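Local atomic coordinates of glycoside hydrolase family protein (Novosphingobium sp. PP1Y, PDB entry 6Q2F), a protein that is an alpha-L-rhamnosidase, a glycoside hydrolase that probably releases terminal alpha-L-rhamnose from glycosides by hydrolysis. Residues 43-48 with 721-726; 667-672 with 904-909; 759-764 with 892-897. All coordinates share one frame; numbering follows the deposited sequence.

Contact 1: 43-48 with 721-726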
# COMPACT_ATOMS: atom_id res chain seq x y z
N GLU A 43 -25.54 -18.65 -10.38
CA GLU A 43 -26.05 -17.98 -11.58
C GLU A 43 -26.98 -16.84 -11.21
O GLU A 43 -26.92 -15.76 -11.81
CB GLU A 43 -26.76 -18.96 -12.50
CG GLU A 43 -25.84 -19.99 -13.18
CD GLU A 43 -25.45 -21.15 -12.27
OE1 GLU A 43 -26.00 -21.26 -11.16
OE2 GLU A 43 -24.58 -21.94 -12.67
N GLN A 44 -27.87 -17.07 -10.24
CA GLN A 44 -28.79 -16.01 -9.81
C GLN A 44 -28.04 -14.89 -9.10
O GLN A 44 -28.29 -13.71 -9.36
CB GLN A 44 -29.87 -16.59 -8.89
CG GLN A 44 -30.81 -17.57 -9.60
CD GLN A 44 -31.67 -18.38 -8.63
OE1 GLN A 44 -31.20 -18.82 -7.58
NE2 GLN A 44 -32.94 -18.56 -8.99
N ALA A 45 -27.12 -15.24 -8.20
CA ALA A 45 -26.32 -14.21 -7.55
C ALA A 45 -25.53 -13.41 -8.57
O ALA A 45 -25.39 -12.19 -8.44
CB ALA A 45 -25.39 -14.85 -6.51
N PHE A 46 -25.00 -14.09 -9.60
CA PHE A 46 -24.26 -13.38 -10.64
C PHE A 46 -25.15 -12.41 -11.40
O PHE A 46 -24.71 -11.32 -11.77
CB PHE A 46 -23.61 -14.38 -11.58
CG PHE A 46 -22.58 -13.79 -12.50
CD1 PHE A 46 -21.41 -13.25 -12.01
CD2 PHE A 46 -22.77 -13.82 -13.87
CE1 PHE A 46 -20.43 -12.73 -12.86
CE2 PHE A 46 -21.80 -13.31 -14.74
CZ PHE A 46 -20.63 -12.77 -14.22
N LYS A 47 -26.41 -12.78 -11.63
CA LYS A 47 -27.30 -11.84 -12.28
C LYS A 47 -27.56 -10.60 -11.41
O LYS A 47 -27.48 -9.47 -11.90
CB LYS A 47 -28.61 -12.53 -12.65
CG LYS A 47 -29.39 -11.77 -13.72
CD LYS A 47 -28.47 -11.32 -14.86
CE LYS A 47 -29.24 -10.61 -15.97
NZ LYS A 47 -29.97 -9.41 -15.44
N ASP A 48 -27.83 -10.81 -10.11
CA ASP A 48 -28.14 -9.73 -9.15
C ASP A 48 -27.32 -9.90 -7.88
O ASP A 48 -27.77 -10.52 -6.91
CB ASP A 48 -29.63 -9.69 -8.81
CG ASP A 48 -30.49 -9.40 -10.03
OD1 ASP A 48 -30.55 -8.22 -10.46
OD2 ASP A 48 -31.10 -10.36 -10.55
N SER A 721 -18.06 -9.17 -10.78
CA SER A 721 -16.70 -9.67 -10.74
C SER A 721 -16.29 -10.01 -9.32
O SER A 721 -15.69 -11.06 -9.06
CB SER A 721 -15.76 -8.63 -11.34
OG SER A 721 -16.06 -8.43 -12.71
N SER A 722 -16.63 -9.13 -8.37
CA SER A 722 -16.30 -9.35 -6.97
C SER A 722 -16.97 -10.62 -6.45
O SER A 722 -16.36 -11.39 -5.71
CB SER A 722 -16.75 -8.15 -6.13
OG SER A 722 -16.17 -6.94 -6.59
N LEU A 723 -18.23 -10.84 -6.84
CA LEU A 723 -18.96 -12.03 -6.38
C LEU A 723 -18.19 -13.30 -6.70
O LEU A 723 -17.90 -14.12 -5.81
CB LEU A 723 -20.36 -12.07 -7.00
CG LEU A 723 -21.07 -13.41 -6.83
CD1 LEU A 723 -21.46 -13.66 -5.35
CD2 LEU A 723 -22.27 -13.57 -7.76
N LEU A 724 -17.85 -13.49 -7.98
CA LEU A 724 -17.11 -14.69 -8.37
C LEU A 724 -15.75 -14.74 -7.69
O LEU A 724 -15.29 -15.80 -7.26
CB LEU A 724 -16.98 -14.76 -9.88
CG LEU A 724 -18.30 -14.77 -10.68
CD1 LEU A 724 -18.08 -15.09 -12.18
CD2 LEU A 724 -19.21 -15.83 -10.10
N LEU A 725 -15.10 -13.57 -7.56
CA LEU A 725 -13.77 -13.50 -6.96
C LEU A 725 -13.80 -13.60 -5.44
O LEU A 725 -12.74 -13.65 -4.81
CB LEU A 725 -13.07 -12.23 -7.43
CG LEU A 725 -12.72 -12.40 -8.94
CD1 LEU A 725 -12.28 -11.07 -9.56
CD2 LEU A 725 -11.59 -13.41 -9.09
N GLN A 726 -14.98 -13.68 -4.83
CA GLN A 726 -15.08 -14.06 -3.43
C GLN A 726 -15.51 -15.50 -3.23
O GLN A 726 -15.50 -15.99 -2.10
CB GLN A 726 -16.09 -13.14 -2.70
CG GLN A 726 -15.69 -11.68 -2.66
CD GLN A 726 -16.80 -10.78 -2.12
OE1 GLN A 726 -17.76 -11.25 -1.51
NE2 GLN A 726 -16.66 -9.48 -2.35

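Contact 2: 667-672 with 904-909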
# COMPACT_ATOMS: atom_id res chain seq x y z
N GLU A 667 -6.82 -4.76 -10.34
CA GLU A 667 -7.07 -5.08 -8.94
C GLU A 667 -7.66 -6.48 -8.80
O GLU A 667 -7.26 -7.26 -7.92
CB GLU A 667 -8.02 -4.06 -8.34
CG GLU A 667 -7.46 -2.66 -8.26
CD GLU A 667 -8.47 -1.70 -7.70
OE1 GLU A 667 -9.26 -2.11 -6.83
OE2 GLU A 667 -8.47 -0.54 -8.14
N PHE A 668 -8.63 -6.80 -9.66
CA PHE A 668 -9.26 -8.11 -9.60
C PHE A 668 -8.24 -9.23 -9.80
O PHE A 668 -8.19 -10.18 -9.02
CB PHE A 668 -10.37 -8.18 -10.65
CG PHE A 668 -11.63 -7.44 -10.25
CD1 PHE A 668 -12.06 -7.44 -8.93
CD2 PHE A 668 -12.39 -6.77 -11.19
CE1 PHE A 668 -13.22 -6.79 -8.56
CE2 PHE A 668 -13.55 -6.09 -10.82
CZ PHE A 668 -13.96 -6.11 -9.50
N VAL A 669 -7.41 -9.14 -10.85
CA VAL A 669 -6.51 -10.24 -11.17
C VAL A 669 -5.35 -10.33 -10.17
O VAL A 669 -4.68 -11.36 -10.08
CB VAL A 669 -6.01 -10.12 -12.62
CG1 VAL A 669 -4.83 -9.13 -12.72
CG2 VAL A 669 -5.65 -11.50 -13.18
N THR A 670 -5.12 -9.28 -9.35
CA THR A 670 -4.12 -9.36 -8.30
C THR A 670 -4.67 -9.95 -7.01
O THR A 670 -3.88 -10.31 -6.13
CB THR A 670 -3.54 -7.97 -8.04
OG1 THR A 670 -3.16 -7.39 -9.29
CG2 THR A 670 -2.26 -8.06 -7.14
N GLY A 671 -5.99 -10.08 -6.87
CA GLY A 671 -6.58 -10.69 -5.69
C GLY A 671 -7.60 -9.82 -4.97
O GLY A 671 -8.21 -10.27 -4.00
N VAL A 672 -7.81 -8.57 -5.39
CA VAL A 672 -8.85 -7.75 -4.80
C VAL A 672 -10.22 -8.31 -5.18
O VAL A 672 -10.45 -8.70 -6.33
CB VAL A 672 -8.69 -6.30 -5.25
CG1 VAL A 672 -9.87 -5.44 -4.75
CG2 VAL A 672 -7.35 -5.75 -4.77
N ILE A 904 -13.43 -21.71 -10.96
CA ILE A 904 -13.65 -20.44 -11.65
C ILE A 904 -12.28 -19.87 -11.97
O ILE A 904 -11.48 -19.64 -11.06
CB ILE A 904 -14.45 -19.45 -10.80
CG1 ILE A 904 -15.82 -20.03 -10.44
CG2 ILE A 904 -14.58 -18.12 -11.54
CD1 ILE A 904 -16.47 -19.24 -9.32
N TYR A 905 -12.00 -19.68 -13.27
CA TYR A 905 -10.80 -18.97 -13.69
C TYR A 905 -11.18 -17.57 -14.14
O TYR A 905 -12.16 -17.39 -14.86
CB TYR A 905 -10.07 -19.70 -14.82
CG TYR A 905 -9.38 -20.96 -14.38
CD1 TYR A 905 -10.09 -22.15 -14.26
CD2 TYR A 905 -8.02 -20.97 -14.09
CE1 TYR A 905 -9.47 -23.32 -13.87
CE2 TYR A 905 -7.39 -22.15 -13.68
CZ TYR A 905 -8.13 -23.32 -13.59
OH TYR A 905 -7.55 -24.51 -13.20
N TYR A 906 -10.41 -16.59 -13.69
CA TYR A 906 -10.56 -15.21 -14.11
C TYR A 906 -9.36 -14.87 -14.96
O TYR A 906 -8.22 -15.04 -14.51
CB TYR A 906 -10.62 -14.28 -12.89
CG TYR A 906 -10.80 -12.81 -13.21
CD1 TYR A 906 -11.91 -12.35 -13.90
CD2 TYR A 906 -9.86 -11.88 -12.81
CE1 TYR A 906 -12.09 -10.99 -14.18
CE2 TYR A 906 -10.02 -10.53 -13.08
CZ TYR A 906 -11.13 -10.09 -13.75
OH TYR A 906 -11.27 -8.73 -13.99
N LEU A 907 -9.60 -14.37 -16.18
CA LEU A 907 -8.56 -14.03 -17.14
C LEU A 907 -8.69 -12.57 -17.54
O LEU A 907 -9.80 -12.06 -17.75
CB LEU A 907 -8.67 -14.90 -18.40
CG LEU A 907 -8.80 -16.42 -18.31
CD1 LEU A 907 -8.69 -17.05 -19.70
CD2 LEU A 907 -7.72 -16.98 -17.41
N VAL A 908 -7.55 -11.89 -17.70
CA VAL A 908 -7.54 -10.51 -18.19
C VAL A 908 -6.51 -10.39 -19.30
O VAL A 908 -5.32 -10.62 -19.06
CB VAL A 908 -7.23 -9.49 -17.09
CG1 VAL A 908 -7.34 -8.06 -17.69
CG2 VAL A 908 -8.18 -9.69 -15.93
N ASN A 909 -6.96 -10.01 -20.50
CA ASN A 909 -6.05 -9.71 -21.60
C ASN A 909 -5.52 -8.30 -21.38
O ASN A 909 -6.16 -7.31 -21.74
CB ASN A 909 -6.75 -9.84 -22.95
CG ASN A 909 -5.95 -9.23 -24.07
OD1 ASN A 909 -4.73 -9.24 -24.05
ND2 ASN A 909 -6.65 -8.70 -25.08

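Contact 3: 759-764 with 892-897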
# COMPACT_ATOMS: atom_id res chain seq x y z
N ARG A 759 2.55 -19.51 -14.75
CA ARG A 759 1.50 -20.46 -15.10
C ARG A 759 0.90 -21.12 -13.87
O ARG A 759 -0.02 -21.95 -14.01
CB ARG A 759 2.07 -21.50 -16.07
CG ARG A 759 2.73 -20.85 -17.31
CD ARG A 759 3.32 -21.90 -18.27
NE ARG A 759 4.25 -22.80 -17.58
CZ ARG A 759 4.54 -24.03 -18.00
NH1 ARG A 759 3.98 -24.52 -19.10
NH2 ARG A 759 5.39 -24.77 -17.31
N TYR A 760 1.37 -20.75 -12.69
CA TYR A 760 0.84 -21.19 -11.41
C TYR A 760 0.57 -19.96 -10.54
O TYR A 760 1.31 -18.97 -10.61
CB TYR A 760 1.85 -22.10 -10.66
CG TYR A 760 2.40 -23.26 -11.47
CD1 TYR A 760 3.35 -23.05 -12.45
CD2 TYR A 760 2.00 -24.57 -11.20
CE1 TYR A 760 3.88 -24.12 -13.18
CE2 TYR A 760 2.51 -25.63 -11.90
CZ TYR A 760 3.44 -25.40 -12.90
OH TYR A 760 3.95 -26.46 -13.61
N ALA A 761 -0.47 -20.02 -9.72
CA ALA A 761 -0.73 -18.90 -8.82
C ALA A 761 0.11 -19.04 -7.55
O ALA A 761 0.61 -20.12 -7.21
CB ALA A 761 -2.21 -18.82 -8.45
N TYR A 762 0.28 -17.92 -6.85
CA TYR A 762 1.10 -17.92 -5.65
C TYR A 762 0.55 -16.93 -4.64
O TYR A 762 -0.17 -15.98 -4.97
CB TYR A 762 2.56 -17.58 -5.95
CG TYR A 762 2.82 -16.17 -6.44
CD1 TYR A 762 2.60 -15.83 -7.78
CD2 TYR A 762 3.34 -15.21 -5.59
CE1 TYR A 762 2.85 -14.54 -8.24
CE2 TYR A 762 3.60 -13.93 -6.04
CZ TYR A 762 3.35 -13.59 -7.36
OH TYR A 762 3.63 -12.31 -7.80
N ASP A 763 0.87 -17.22 -3.37
CA ASP A 763 0.68 -16.33 -2.23
C ASP A 763 2.04 -16.04 -1.63
O ASP A 763 2.94 -16.89 -1.65
CB ASP A 763 -0.20 -16.99 -1.15
CG ASP A 763 -1.65 -17.15 -1.55
OD1 ASP A 763 -2.14 -16.28 -2.30
OD2 ASP A 763 -2.29 -18.13 -1.09
N TYR A 764 2.20 -14.85 -1.06
CA TYR A 764 3.33 -14.62 -0.18
C TYR A 764 3.03 -15.20 1.19
O TYR A 764 1.88 -15.18 1.65
CB TYR A 764 3.60 -13.13 -0.02
CG TYR A 764 4.13 -12.46 -1.26
CD1 TYR A 764 5.35 -12.84 -1.80
CD2 TYR A 764 3.43 -11.44 -1.88
CE1 TYR A 764 5.86 -12.22 -2.93
CE2 TYR A 764 3.93 -10.81 -3.00
CZ TYR A 764 5.14 -11.20 -3.52
OH TYR A 764 5.63 -10.59 -4.64
N ILE A 892 -1.59 -12.61 -19.95
CA ILE A 892 -2.97 -12.90 -19.58
C ILE A 892 -2.94 -13.49 -18.17
O ILE A 892 -3.07 -14.71 -18.01
CB ILE A 892 -3.64 -13.85 -20.59
CG1 ILE A 892 -3.60 -13.24 -22.00
CG2 ILE A 892 -5.08 -14.13 -20.20
CD1 ILE A 892 -4.21 -14.13 -23.07
N PRO A 893 -2.73 -12.67 -17.14
CA PRO A 893 -2.66 -13.20 -15.77
C PRO A 893 -4.02 -13.76 -15.38
O PRO A 893 -5.03 -13.54 -16.04
CB PRO A 893 -2.28 -11.98 -14.92
CG PRO A 893 -2.86 -10.81 -15.70
CD PRO A 893 -2.74 -11.19 -17.17
N PHE A 894 -4.05 -14.51 -14.27
CA PHE A 894 -5.27 -15.22 -13.97
C PHE A 894 -5.44 -15.37 -12.47
O PHE A 894 -4.47 -15.37 -11.70
CB PHE A 894 -5.28 -16.62 -14.60
CG PHE A 894 -4.38 -17.60 -13.88
CD1 PHE A 894 -3.01 -17.56 -14.06
CD2 PHE A 894 -4.91 -18.55 -13.02
CE1 PHE A 894 -2.18 -18.48 -13.42
CE2 PHE A 894 -4.09 -19.47 -12.38
CZ PHE A 894 -2.72 -19.43 -12.59
N VAL A 895 -6.71 -15.53 -12.07
CA VAL A 895 -7.08 -15.98 -10.74
C VAL A 895 -7.83 -17.29 -10.88
O VAL A 895 -8.63 -17.47 -11.83
CB VAL A 895 -7.93 -14.94 -9.98
CG1 VAL A 895 -8.31 -15.48 -8.62
CG2 VAL A 895 -7.14 -13.62 -9.84
N HIS A 896 -7.59 -18.19 -9.93
CA HIS A 896 -8.24 -19.50 -9.87
C HIS A 896 -8.96 -19.57 -8.53
O HIS A 896 -8.31 -19.50 -7.48
CB HIS A 896 -7.22 -20.64 -10.00
CG HIS A 896 -7.83 -22.01 -10.02
ND1 HIS A 896 -7.06 -23.16 -10.12
CD2 HIS A 896 -9.12 -22.43 -9.95
CE1 HIS A 896 -7.85 -24.22 -10.09
NE2 HIS A 896 -9.11 -23.80 -10.01
N ARG A 897 -10.27 -19.72 -8.58
CA ARG A 897 -11.11 -19.91 -7.40
C ARG A 897 -11.66 -21.32 -7.40
O ARG A 897 -11.89 -21.90 -8.47
CB ARG A 897 -12.25 -18.87 -7.40
CG ARG A 897 -11.76 -17.45 -7.13
CD ARG A 897 -12.19 -17.07 -5.75
NE ARG A 897 -11.18 -16.35 -5.05
CZ ARG A 897 -11.20 -16.14 -3.75
NH1 ARG A 897 -12.20 -16.62 -3.00
NH2 ARG A 897 -10.22 -15.46 -3.21

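Contact 1: 43-48 with 721-726
Phe46 and Ala45 meet Leu723 and Leu724 where two helices pack: helix 42-47, ahead of the first strand of the (beta/alpha)8 barrel, and helix 712-726, which follows the last parallel strand, 674-677. The axes of the two short segments come within 9.7 Å and run roughly antiparallel, at 145°. Along the Phe46 side chain, CB lies 4.1 Å from Leu723 CD2, a methyl that sits at the ring's edge, near its plane. With CG anti to the backbone N (chi1 -167°), the ring reaches on to Leu724, whose side chain it crosses at about a right angle. CD1 then lies 3.7 Å from Leu724 CG, CE1 comes to 3.4 Å from Leu724 CD1, and CZ, at the tip, still has that methyl at 4.0 Å. Beyond the pair, the ring also meets Trp931 of strand 926-932, with the planes at about 50°. No hydrogen bond links the two segments themselves, but Arg720, just before the second one, binds the carbonyl oxygens of Phe46 and Lys47. Leu723 CD2 also touches the Ala45 methyl, CB, at 3.6 Å and the helix backbone, lying 3.3 Å from Phe46 N.

Contact 2: 667-672 with 904-909
Tyr906 points from strand 902-908 at the last turn of helix 657-670, with CG anti to its backbone N (chi1 -179°), and its side chain runs aslant that of Phe668. The two rings do not stack: the tyrosine brings its CE2, CZ and OH to the root of Phe668, which it meets obliquely to the ring plane, with CE2 3.4 Å from Phe668 CB and OH 3.5 Å from the same CB. OH also approaches Phe668 CD2 at 3.6 Å, so the phenol end follows the phenylalanine towards its ring. The same CE2 lies 3.7 Å from Val669 N, which sits at the ring's edge, near its plane. Val908, two residues on and turned to the same side of the strand, adds CG2 at 4.0 Å from Val669 CB. Replacing Tyr906, an alanine here removes the whole ring and would probably leave Phe668 CB and the Val669 backbone without their neighbour, opening a gap between helix and sheet. Just past these residues the helix ends in a Schellman motif at Gly671, where Val672 N bonds Glu667 O at 2.9 Å. This is helix-on-sheet packing between domains: a helix linking barrel strands 642-649 and 674-677 rests on an antiparallel beta sheet.

Contact 3: 759-764 with 892-897
Phe894 carries this contact, setting the far end of its ring against the backbone of Arg759, Tyr760 and Ala761. Its CZ lies 3.7 Å from Ala761 N, 3.9 Å from Tyr760 C and 4.0 Å from Arg759 O, all approached obliquely, and the one apolar side-chain pair is CZ with Ala761 CB at 4.2 Å. The ring gets there because CG sits between the backbone N and the carbonyl carbon (chi1 75°). Arg759 and Tyr760 both turn their CB away from Phe894, which fits with the ring meeting their peptide atoms; no hydrogen bond crosses between the segments. The contact joins two sheets: Phe894 opens strand 894-899 of an antiparallel sheet, whereas residues 759-761 lead into strand 762-765, which runs parallel to strand 734-737 in the mixed sheet of an alpha/beta domain. Behind the ring, Tyr905 and Leu907 of the neighbouring strand 902-908 touch Phe894. Residues 759-761 are held by polar partners, for Arg759 NE forms a salt bridge with Glu869, Tyr760 OH bonds Val877 O, and backbone bonds join Arg759 to Phe881 and Ala761 to Asp733. Further along the same strand, Tyr762 CE2 lies 4.0 Å above one face of the Tyr764 ring, offset toward its rim, and Asp763 OD1 bonds His634 on helix 620-636.

Contacts 2 and 3 have centres about 8 Å apart and meet in one antiparallel sheet, where strands 894-899 and 902-908 are neighbours in chain and space; Tyr906 N lies 2.7 Å from Val895 O, a probable hydrogen bond. Contact 1 lies about 14 Å from contact 2 and 20 Å from contact 3, centre to centre. It joins contact 2 through Phe668, whose CE2 is 3.4 Å from Ser721 CB of helix 712-726. Along the chain, contacts 1 and 2 interleave, contact 3 follows contact 1, and both segments of contact 3 fall between those of contact 2. Contact 2 sets a barrel helix on the antiparallel sheet, and contact 3 sets the same sheet against the alpha/beta domain, so the sheet touches both.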